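Local coordinates for protein 1-pyrroline-5-carboxylate dehydrogenase (Thermus thermophilus, PDB 1UZB) that probably catalyses the NAD-dependent oxidation of glutamate semialdehyde, the open form of 1-pyrroline-5-carboxylate, to glutamate, as an aldehyde dehydrogenase family member, at residues 108-113 / 137-142; 114-119 / 213-218; 132-137 / 185-190. All coordinates share one frame; numbering follows the deposited sequence.

Interaction 1: residues 108-113 / 137-142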
loop_
_atom_site.group_PDB
_atom_site.type_symbol
_atom_site.label_atom_id
_atom_site.label_comp_id
_atom_site.label_asym_id
_atom_site.label_seq_id
_atom_site.Cartn_x
_atom_site.Cartn_y
_atom_site.Cartn_z
ATOM N N LEU A 108 -8.283 -22.005 24.609
ATOM C CA LEU A 108 -8.393 -23.110 25.549
ATOM C C LEU A 108 -7.106 -23.258 26.359
ATOM O O LEU A 108 -7.151 -23.539 27.559
ATOM C CB LEU A 108 -8.708 -24.410 24.802
ATOM C CG LEU A 108 -10.084 -24.452 24.129
ATOM C CD1 LEU A 108 -10.210 -25.724 23.303
ATOM C CD2 LEU A 108 -11.185 -24.382 25.185
ATOM N N MET A 109 -5.958 -23.068 25.711
ATOM C CA MET A 109 -4.689 -23.174 26.417
ATOM C C MET A 109 -4.561 -22.030 27.420
ATOM O O MET A 109 -4.092 -22.228 28.543
ATOM C CB MET A 109 -3.518 -23.136 25.433
ATOM C CG MET A 109 -2.158 -23.305 26.110
ATOM S SD MET A 109 -0.766 -23.468 24.966
ATOM C CE MET A 109 -0.977 -25.162 24.423
ATOM N N ARG A 110 -4.987 -20.833 27.021
ATOM C CA ARG A 110 -4.910 -19.676 27.902
ATOM C C ARG A 110 -5.726 -19.896 29.179
ATOM O O ARG A 110 -5.313 -19.484 30.264
ATOM C CB ARG A 110 -5.396 -18.420 27.166
ATOM C CG ARG A 110 -5.166 -17.126 27.931
ATOM C CD ARG A 110 -5.594 -15.894 27.136
ATOM N NE ARG A 110 -4.784 -15.675 25.937
ATOM C CZ ARG A 110 -5.174 -15.961 24.698
ATOM N NH1 ARG A 110 -4.362 -15.723 23.674
ATOM N NH2 ARG A 110 -6.373 -16.482 24.478
ATOM N N ARG A 111 -6.874 -20.553 29.056
ATOM C CA ARG A 111 -7.707 -20.809 30.228
ATOM C C ARG A 111 -7.147 -21.906 31.134
ATOM O O ARG A 111 -7.602 -22.067 32.264
ATOM C CB ARG A 111 -9.136 -21.150 29.795
ATOM C CG ARG A 111 -9.874 -19.950 29.227
ATOM C CD ARG A 111 -11.125 -20.331 28.464
ATOM N NE ARG A 111 -11.735 -19.150 27.861
ATOM C CZ ARG A 111 -12.304 -19.130 26.660
ATOM N NH1 ARG A 111 -12.348 -20.230 25.921
ATOM N NH2 ARG A 111 -12.814 -17.998 26.193
ATOM N N ARG A 112 -6.162 -22.657 30.644
ATOM C CA ARG A 112 -5.539 -23.724 31.432
ATOM C C ARG A 112 -4.082 -23.389 31.748
ATOM O O ARG A 112 -3.288 -24.268 32.091
ATOM C CB ARG A 112 -5.600 -25.057 30.676
ATOM C CG ARG A 112 -7.005 -25.619 30.524
ATOM C CD ARG A 112 -6.999 -26.979 29.839
ATOM N NE ARG A 112 -6.270 -27.987 30.607
ATOM C CZ ARG A 112 -6.204 -29.275 30.277
ATOM N NH1 ARG A 112 -5.519 -30.124 31.030
ATOM N NH2 ARG A 112 -6.827 -29.713 29.192
ATOM N N LYS A 113 -3.749 -22.108 31.647
ATOM C CA LYS A 113 -2.389 -21.631 31.875
ATOM C C LYS A 113 -1.742 -22.064 33.191
ATOM O O LYS A 113 -0.649 -22.638 33.184
ATOM C CB LYS A 113 -2.362 -20.103 31.755
ATOM C CG LYS A 113 -0.980 -19.477 31.837
ATOM C CD LYS A 113 -0.932 -18.142 31.098
ATOM C CE LYS A 113 -2.002 -17.174 31.573
ATOM N NZ LYS A 113 -1.841 -15.846 30.924
ATOM N N GLU A 137 4.790 -18.665 25.707
ATOM C CA GLU A 137 5.385 -18.821 24.383
ATOM C C GLU A 137 4.547 -19.779 23.530
ATOM O O GLU A 137 4.392 -19.565 22.332
ATOM C CB GLU A 137 6.817 -19.347 24.500
ATOM C CG GLU A 137 7.559 -19.422 23.172
ATOM C CD GLU A 137 8.955 -19.999 23.311
ATOM O OE1 GLU A 137 9.664 -19.622 24.264
ATOM O OE2 GLU A 137 9.349 -20.819 22.457
ATOM N N ALA A 138 4.020 -20.836 24.145
ATOM C CA ALA A 138 3.186 -21.802 23.426
ATOM C C ALA A 138 1.943 -21.099 22.878
ATOM O O ALA A 138 1.568 -21.287 21.722
ATOM C CB ALA A 138 2.775 -22.938 24.362
ATOM N N ILE A 139 1.302 -20.295 23.724
ATOM C CA ILE A 139 0.122 -19.550 23.314
ATOM C C ILE A 139 0.528 -18.619 22.169
ATOM O O ILE A 139 -0.179 -18.515 21.163
ATOM C CB ILE A 139 -0.444 -18.739 24.501
ATOM C CG1 ILE A 139 -0.980 -19.699 25.569
ATOM C CG2 ILE A 139 -1.545 -17.811 24.025
ATOM C CD1 ILE A 139 -1.232 -19.045 26.913
ATOM N N ASP A 140 1.683 -17.968 22.310
ATOM C CA ASP A 140 2.174 -17.066 21.268
ATOM C C ASP A 140 2.335 -17.777 19.925
ATOM O O ASP A 140 1.960 -17.231 18.889
ATOM C CB ASP A 140 3.523 -16.440 21.652
ATOM C CG ASP A 140 3.398 -15.356 22.709
ATOM O OD1 ASP A 140 2.265 -14.924 23.011
ATOM O OD2 ASP A 140 4.450 -14.923 23.231
ATOM N N PHE A 141 2.907 -18.979 19.931
ATOM C CA PHE A 141 3.087 -19.715 18.680
ATOM C C PHE A 141 1.747 -19.948 17.987
ATOM O O PHE A 141 1.625 -19.759 16.776
ATOM C CB PHE A 141 3.761 -21.070 18.926
ATOM C CG PHE A 141 5.259 -21.006 19.038
ATOM C CD1 PHE A 141 5.909 -21.663 20.076
ATOM C CD2 PHE A 141 6.025 -20.327 18.092
ATOM C CE1 PHE A 141 7.300 -21.651 20.177
ATOM C CE2 PHE A 141 7.417 -20.310 18.183
ATOM C CZ PHE A 141 8.054 -20.972 19.228
ATOM N N ILE A 142 0.741 -20.360 18.751
ATOM C CA ILE A 142 -0.571 -20.621 18.176
ATOM C C ILE A 142 -1.180 -19.346 17.593
ATOM O O ILE A 142 -1.645 -19.340 16.452
ATOM C CB ILE A 142 -1.533 -21.209 19.229
ATOM C CG1 ILE A 142 -0.953 -22.504 19.807
ATOM C CG2 ILE A 142 -2.881 -21.491 18.589
ATOM C CD1 ILE A 142 -1.735 -23.042 20.995
#

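Interaction 2: residues 114-119 / 213-218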
loop_
_atom_site.group_PDB
_atom_site.type_symbol
_atom_site.label_atom_id
_atom_site.label_comp_id
_atom_site.label_asym_id
_atom_site.label_seq_id
_atom_site.Cartn_x
_atom_site.Cartn_y
_atom_site.Cartn_z
ATOM N N ARG A 114 -2.403 -21.803 34.317
ATOM C CA ARG A 114 -1.835 -22.166 35.612
ATOM C C ARG A 114 -1.592 -23.671 35.746
ATOM O O ARG A 114 -0.572 -24.100 36.296
ATOM C CB ARG A 114 -2.743 -21.672 36.742
ATOM C CG ARG A 114 -2.846 -20.148 36.865
ATOM C CD ARG A 114 -1.549 -19.515 37.382
ATOM N NE ARG A 114 -0.703 -18.971 36.319
ATOM C CZ ARG A 114 -0.945 -17.836 35.670
ATOM N NH1 ARG A 114 -2.015 -17.109 35.967
ATOM N NH2 ARG A 114 -0.111 -17.418 34.725
ATOM N N GLU A 115 -2.526 -24.469 35.240
ATOM C CA GLU A 115 -2.397 -25.922 35.291
ATOM C C GLU A 115 -1.170 -26.380 34.500
ATOM O O GLU A 115 -0.395 -27.216 34.965
ATOM C CB GLU A 115 -3.643 -26.583 34.703
ATOM C CG GLU A 115 -3.660 -28.096 34.837
ATOM C CD GLU A 115 -4.660 -28.753 33.905
ATOM O OE1 GLU A 115 -5.662 -28.101 33.543
ATOM O OE2 GLU A 115 -4.447 -29.928 33.541
ATOM N N LEU A 116 -1.005 -25.841 33.295
ATOM C CA LEU A 116 0.132 -26.210 32.459
ATOM C C LEU A 116 1.452 -25.775 33.096
ATOM O O LEU A 116 2.431 -26.517 33.071
ATOM C CB LEU A 116 -0.022 -25.604 31.060
ATOM C CG LEU A 116 -1.153 -26.219 30.226
ATOM C CD1 LEU A 116 -1.342 -25.421 28.950
ATOM C CD2 LEU A 116 -0.833 -27.676 29.910
ATOM N N GLU A 117 1.471 -24.579 33.680
ATOM C CA GLU A 117 2.673 -24.082 34.339
ATOM C C GLU A 117 3.040 -24.994 35.509
ATOM O O GLU A 117 4.198 -25.377 35.667
ATOM C CB GLU A 117 2.455 -22.656 34.851
ATOM C CG GLU A 117 2.178 -21.627 33.761
ATOM C CD GLU A 117 1.778 -20.279 34.324
ATOM O OE1 GLU A 117 1.526 -20.199 35.544
ATOM O OE2 GLU A 117 1.707 -19.301 33.548
ATOM N N ALA A 118 2.043 -25.348 36.319
ATOM C CA ALA A 118 2.261 -26.216 37.471
ATOM C C ALA A 118 2.774 -27.583 37.039
ATOM O O ALA A 118 3.590 -28.198 37.730
ATOM C CB ALA A 118 0.967 -26.368 38.259
ATOM N N THR A 119 2.300 -28.062 35.894
ATOM C CA THR A 119 2.731 -29.360 35.397
ATOM C C THR A 119 4.205 -29.281 34.999
ATOM O O THR A 119 4.958 -30.231 35.202
ATOM C CB THR A 119 1.870 -29.823 34.204
ATOM O OG1 THR A 119 0.491 -29.835 34.594
ATOM C CG2 THR A 119 2.265 -31.228 33.775
ATOM N N VAL A 213 6.520 -36.288 28.872
ATOM C CA VAL A 213 5.354 -36.900 28.242
ATOM C C VAL A 213 4.008 -36.483 28.850
ATOM O O VAL A 213 2.998 -36.432 28.148
ATOM C CB VAL A 213 5.446 -38.446 28.276
ATOM C CG1 VAL A 213 6.624 -38.908 27.440
ATOM C CG2 VAL A 213 5.583 -38.934 29.712
ATOM N N VAL A 214 3.982 -36.178 30.144
ATOM C CA VAL A 214 2.721 -35.793 30.768
ATOM C C VAL A 214 2.204 -34.448 30.279
ATOM O O VAL A 214 1.031 -34.320 29.930
ATOM C CB VAL A 214 2.830 -35.754 32.310
ATOM C CG1 VAL A 214 1.538 -35.213 32.912
ATOM C CG2 VAL A 214 3.100 -37.154 32.842
ATOM N N VAL A 215 3.066 -33.440 30.251
ATOM C CA VAL A 215 2.609 -32.138 29.792
ATOM C C VAL A 215 2.258 -32.182 28.300
ATOM O O VAL A 215 1.395 -31.434 27.837
ATOM C CB VAL A 215 3.648 -31.031 30.079
ATOM C CG1 VAL A 215 4.814 -31.125 29.110
ATOM C CG2 VAL A 215 2.970 -29.673 30.012
ATOM N N GLY A 216 2.918 -33.064 27.554
ATOM C CA GLY A 216 2.612 -33.202 26.143
ATOM C C GLY A 216 1.202 -33.752 25.989
ATOM O O GLY A 216 0.451 -33.353 25.094
ATOM N N ALA A 217 0.838 -34.677 26.870
ATOM C CA ALA A 217 -0.496 -35.257 26.838
ATOM C C ALA A 217 -1.535 -34.178 27.138
ATOM O O ALA A 217 -2.593 -34.141 26.516
ATOM C CB ALA A 217 -0.605 -36.389 27.852
ATOM N N LYS A 218 -1.231 -33.294 28.086
ATOM C CA LYS A 218 -2.162 -32.226 28.431
ATOM C C LYS A 218 -2.345 -31.264 27.263
ATOM O O LYS A 218 -3.430 -30.712 27.074
ATOM C CB LYS A 218 -1.695 -31.480 29.685
ATOM C CG LYS A 218 -1.771 -32.330 30.942
ATOM C CD LYS A 218 -1.516 -31.511 32.196
ATOM C CE LYS A 218 -1.687 -32.359 33.446
ATOM N NZ LYS A 218 -1.637 -31.530 34.678
HETATM O O HOH W 1 -4.167 -31.386 35.586
#

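Interaction 3: residues 132-137 / 185-190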
loop_
_atom_site.group_PDB
_atom_site.type_symbol
_atom_site.label_atom_id
_atom_site.label_comp_id
_atom_site.label_asym_id
_atom_site.label_seq_id
_atom_site.Cartn_x
_atom_site.Cartn_y
_atom_site.Cartn_z
ATOM N N SER A 132 5.862 -20.112 33.521
ATOM C CA SER A 132 4.923 -19.173 32.914
ATOM C C SER A 132 5.408 -18.712 31.540
ATOM O O SER A 132 4.614 -18.585 30.606
ATOM C CB SER A 132 4.711 -17.966 33.829
ATOM O OG SER A 132 3.748 -17.082 33.289
ATOM N N ALA A 133 6.707 -18.467 31.407
ATOM C CA ALA A 133 7.254 -18.029 30.127
ATOM C C ALA A 133 7.068 -19.103 29.057
ATOM O O ALA A 133 6.791 -18.795 27.899
ATOM C CB ALA A 133 8.736 -17.691 30.276
ATOM N N ASP A 134 7.219 -20.360 29.460
ATOM C CA ASP A 134 7.087 -21.508 28.565
ATOM C C ASP A 134 5.663 -21.563 28.002
ATOM O O ASP A 134 5.463 -21.580 26.786
ATOM C CB ASP A 134 7.416 -22.789 29.353
ATOM C CG ASP A 134 7.572 -24.020 28.473
ATOM O OD1 ASP A 134 6.752 -24.221 27.555
ATOM O OD2 ASP A 134 8.510 -24.808 28.728
ATOM N N VAL A 135 4.669 -21.575 28.884
ATOM C CA VAL A 135 3.282 -21.635 28.438
ATOM C C VAL A 135 2.893 -20.398 27.624
ATOM O O VAL A 135 2.158 -20.504 26.633
ATOM C CB VAL A 135 2.328 -21.798 29.640
ATOM C CG1 VAL A 135 0.885 -21.821 29.161
ATOM C CG2 VAL A 135 2.653 -23.098 30.380
ATOM N N ALA A 136 3.382 -19.230 28.032
ATOM C CA ALA A 136 3.084 -17.996 27.312
ATOM C C ALA A 136 3.604 -18.086 25.877
ATOM O O ALA A 136 2.940 -17.643 24.940
ATOM C CB ALA A 136 3.712 -16.809 28.029
ATOM N N GLU A 137 4.790 -18.665 25.707
ATOM C CA GLU A 137 5.385 -18.821 24.383
ATOM C C GLU A 137 4.547 -19.779 23.530
ATOM O O GLU A 137 4.392 -19.565 22.332
ATOM C CB GLU A 137 6.817 -19.347 24.500
ATOM C CG GLU A 137 7.559 -19.422 23.172
ATOM C CD GLU A 137 8.955 -19.999 23.311
ATOM O OE1 GLU A 137 9.664 -19.622 24.264
ATOM O OE2 GLU A 137 9.349 -20.819 22.457
ATOM N N PHE A 185 11.523 -27.247 26.702
ATOM C CA PHE A 185 10.390 -26.353 26.455
ATOM C C PHE A 185 9.318 -27.274 25.893
ATOM O O PHE A 185 8.906 -27.146 24.742
ATOM C CB PHE A 185 10.741 -25.251 25.455
ATOM C CG PHE A 185 11.633 -24.191 26.027
ATOM C CD1 PHE A 185 13.016 -24.313 25.954
ATOM C CD2 PHE A 185 11.089 -23.089 26.682
ATOM C CE1 PHE A 185 13.849 -23.350 26.528
ATOM C CE2 PHE A 185 11.910 -22.123 27.260
ATOM C CZ PHE A 185 13.295 -22.256 27.182
ATOM N N PRO A 186 8.847 -28.220 26.726
ATOM C CA PRO A 186 7.833 -29.220 26.388
ATOM C C PRO A 186 6.412 -28.755 26.134
ATOM O O PRO A 186 5.552 -29.559 25.775
ATOM C CB PRO A 186 7.941 -30.206 27.538
ATOM C CG PRO A 186 8.208 -29.321 28.685
ATOM C CD PRO A 186 9.206 -28.314 28.154
ATOM N N VAL A 187 6.146 -27.475 26.356
ATOM C CA VAL A 187 4.830 -26.946 26.037
ATOM C C VAL A 187 5.043 -26.013 24.845
ATOM O O VAL A 187 4.459 -26.212 23.789
ATOM C CB VAL A 187 4.187 -26.165 27.205
ATOM C CG1 VAL A 187 2.840 -25.597 26.759
ATOM C CG2 VAL A 187 3.981 -27.087 28.394
ATOM N N ALA A 188 5.925 -25.030 25.004
ATOM C CA ALA A 188 6.201 -24.064 23.943
ATOM C C ALA A 188 6.689 -24.635 22.608
ATOM O O ALA A 188 6.022 -24.480 21.588
ATOM C CB ALA A 188 7.197 -23.024 24.440
ATOM N N ILE A 189 7.858 -25.271 22.605
ATOM C CA ILE A 189 8.402 -25.809 21.360
ATOM C C ILE A 189 7.589 -26.994 20.839
ATOM O O ILE A 189 7.404 -27.149 19.635
ATOM C CB ILE A 189 9.889 -26.164 21.539
ATOM C CG1 ILE A 189 10.672 -24.874 21.810
ATOM C CG2 ILE A 189 10.435 -26.853 20.293
ATOM C CD1 ILE A 189 12.148 -25.078 22.051
ATOM N N PHE A 190 7.093 -27.818 21.753
ATOM C CA PHE A 190 6.249 -28.953 21.399
ATOM C C PHE A 190 5.062 -28.403 20.594
ATOM O O PHE A 190 4.753 -28.878 19.504
ATOM C CB PHE A 190 5.761 -29.621 22.690
ATOM C CG PHE A 190 4.866 -30.810 22.480
ATOM C CD1 PHE A 190 5.393 -32.037 22.093
ATOM C CD2 PHE A 190 3.500 -30.713 22.717
ATOM C CE1 PHE A 190 4.568 -33.156 21.952
ATOM C CE2 PHE A 190 2.666 -31.823 22.579
ATOM C CZ PHE A 190 3.201 -33.048 22.197
#

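Interaction 1: residues 108-113 / 137-142
Met-109 of helix 95-111 lays its sulfur against Ala-138 and Ile-139 of helix 128-149. Both helices belong to the helical layer around the Rossmann-type cofactor-binding domain of the aldehyde dehydrogenase fold. The two segments bury 266 Å² between them and share no hydrogen bond. Their backbones come nearest at Met-109 and Ile-139, with CA atoms 6.8 Å apart.

The tight part is apolar. Met-109 CG stands opposite the backbone N (chi1 -178°), and the next torsion is also extended. This carries the sulfur across to the facing helix. Met-109 SD lies 3.6 Å from Ala-138 CB. Met-109 SD is 3.8 Å from Ile-139 CG1, which also touches Met-109 CG. A bend at chi3 (-76°) then turns the methyl, so that Met-109 CE sits 4.1 Å from Ile-142 CD1. Thr-191 of helix 188-199 touches Met-109, Ala-138 and Ile-142. Ile-222 of helix 213-226 also packs on Met-109.

The other flank is looser and partly exposed. Here Ile-139 turns its second branch to Arg-110, and the two side chains run at about a right angle. Arg-110 NH1 is 3.5 Å from Ile-139 CG2, a contact with the methyl and not a polar one. The charge of Arg-110 is met by Glu-143 and Glu-9. Lys-113 only grazes Ile-139 with its methylenes, Lys-113 CD to Ile-139 CD1 at 4.3 Å, and its amine goes on to Glu-9. Between these two flanks, Ile-139 CD1 rests 3.9 Å from Arg-110 CA.

Interaction 2: residues 114-119 / 213-218
Lys-218 and Thr-119 reach toward each other tip to tip, and Lys-218 NZ donates to Thr-119 OG1 at 2.7 Å. The hydroxyl passes the chain of bonds on. Thr-119 OG1 donates to Glu-115 O, one turn back in its own helix, at 2.8 Å. Chi1 of -56° sets OG1 beside the Thr-119 backbone N, where it can reach both partners. The Glu-115 carbonyl also takes the helical bond from Thr-119 N, and the two donors arrive from opposite faces of its plane.

Lys-218 NZ has further partners. A water accepts from Lys-218 NZ at 2.7 Å and donates to Glu-115 OE2. The direct salt bridge from Lys-218 NZ to Glu-115 OE2 is long, at 3.4 Å, and weak as a hydrogen bond. Glu-33 gives the buried amine a second carboxylate, while Glu-115 pairs more strongly with Arg-112.

Helix 213-226 links the parallel neighbouring strands 203-207 and 233-235, a beta-alpha-beta crossover of the Rossmann-type domain. Helix 113-124 packs on it nearly antiparallel. The axes of segments 114-119 and 213-218 come within 10.2 Å, with 166° between their N-to-C directions. Glu-123 of helix 113-124 accepts from the backbone N of both Val-214 and Val-215.

Below the amine, the Lys-218 chain runs extended past Leu-116 in the opposite direction. Leu-116 CD2 lies 3.9 Å from Lys-218 CB. The methyl of Thr-119 meets the valines. Thr-119 CG2 is 4.0 Å from Val-215 CB and 4.1 Å from Val-214 CG1. Beyond it, Val-215 goes on to pack against Pro-186 and Val-187.

Interaction 3: residues 132-137 / 185-190
The CA atoms of Glu-137 and Ala-188 are 5.3 Å apart, where helix 128-149 passes the start of helix 188-199. Residues 185-187 are the loop leading into that helix. Phe-185 and Pro-186 close the Pro-Trp-Asn-Phe-Pro motif of aldehyde dehydrogenases, whose asparagine lines the oxyanion hole in relatives. The backbones are close enough for Ala-188 CB to lie 3.3 Å from Asp-134 O.

Asp-134 carries the polar part. Its CG stands anti to the backbone N (chi1 -169°), and its carboxylate reaches the turn. Ala-188 N donates to Asp-134 OD1 at 2.8 Å, nearly in line with the CG-OD1 bond. Packing is tight here, with Asp-134 OD1 also 3.2 Å from Val-187 CB. The other oxygen, Asp-134 OD2, lies 3.3 Å from Phe-185 CA and pairs with Lys-126, which also makes a cation-pi contact with the Phe-185 ring. The Asp-134 carboxylate and that ring are inclined at 37°. With an alanine in place of Asp-134, the Ala-188 N-H would probably be left without its acceptor and Lys-126 without this carboxylate.

Val-135 gives a lighter contact, Val-135 CG2 to Val-187 CG1 at 4.4 Å. Glu-137 lies extended over the methyl of Ala-188, with Glu-137 CB and OE2 each 3.7 Å from Ala-188 CB.

Overall arrangement
The three contacts form one continuous patch of helices. Interactions 1 and 3 are closest, with centres about 8 Å apart. They share Glu-137 on helix 128-149, and Ala-138 CB meets Val-187 CG1 at 3.6 Å. Interactions 2 and 3 have centres about 10 Å apart and join where Val-215 CG2 meets Val-187 CG2 at 3.2 Å. The centres of interactions 1 and 2 lie about 12 Å apart, and the two meet through Met-109 CG and Leu-116 CD1, at 3.6 Å. Val-187 thus borders both other contacts. Interaction 3 holds the end of the family motif associated with the oxyanion hole. Interactions 1 and 2 both pack against this turn, which probably borders the active site.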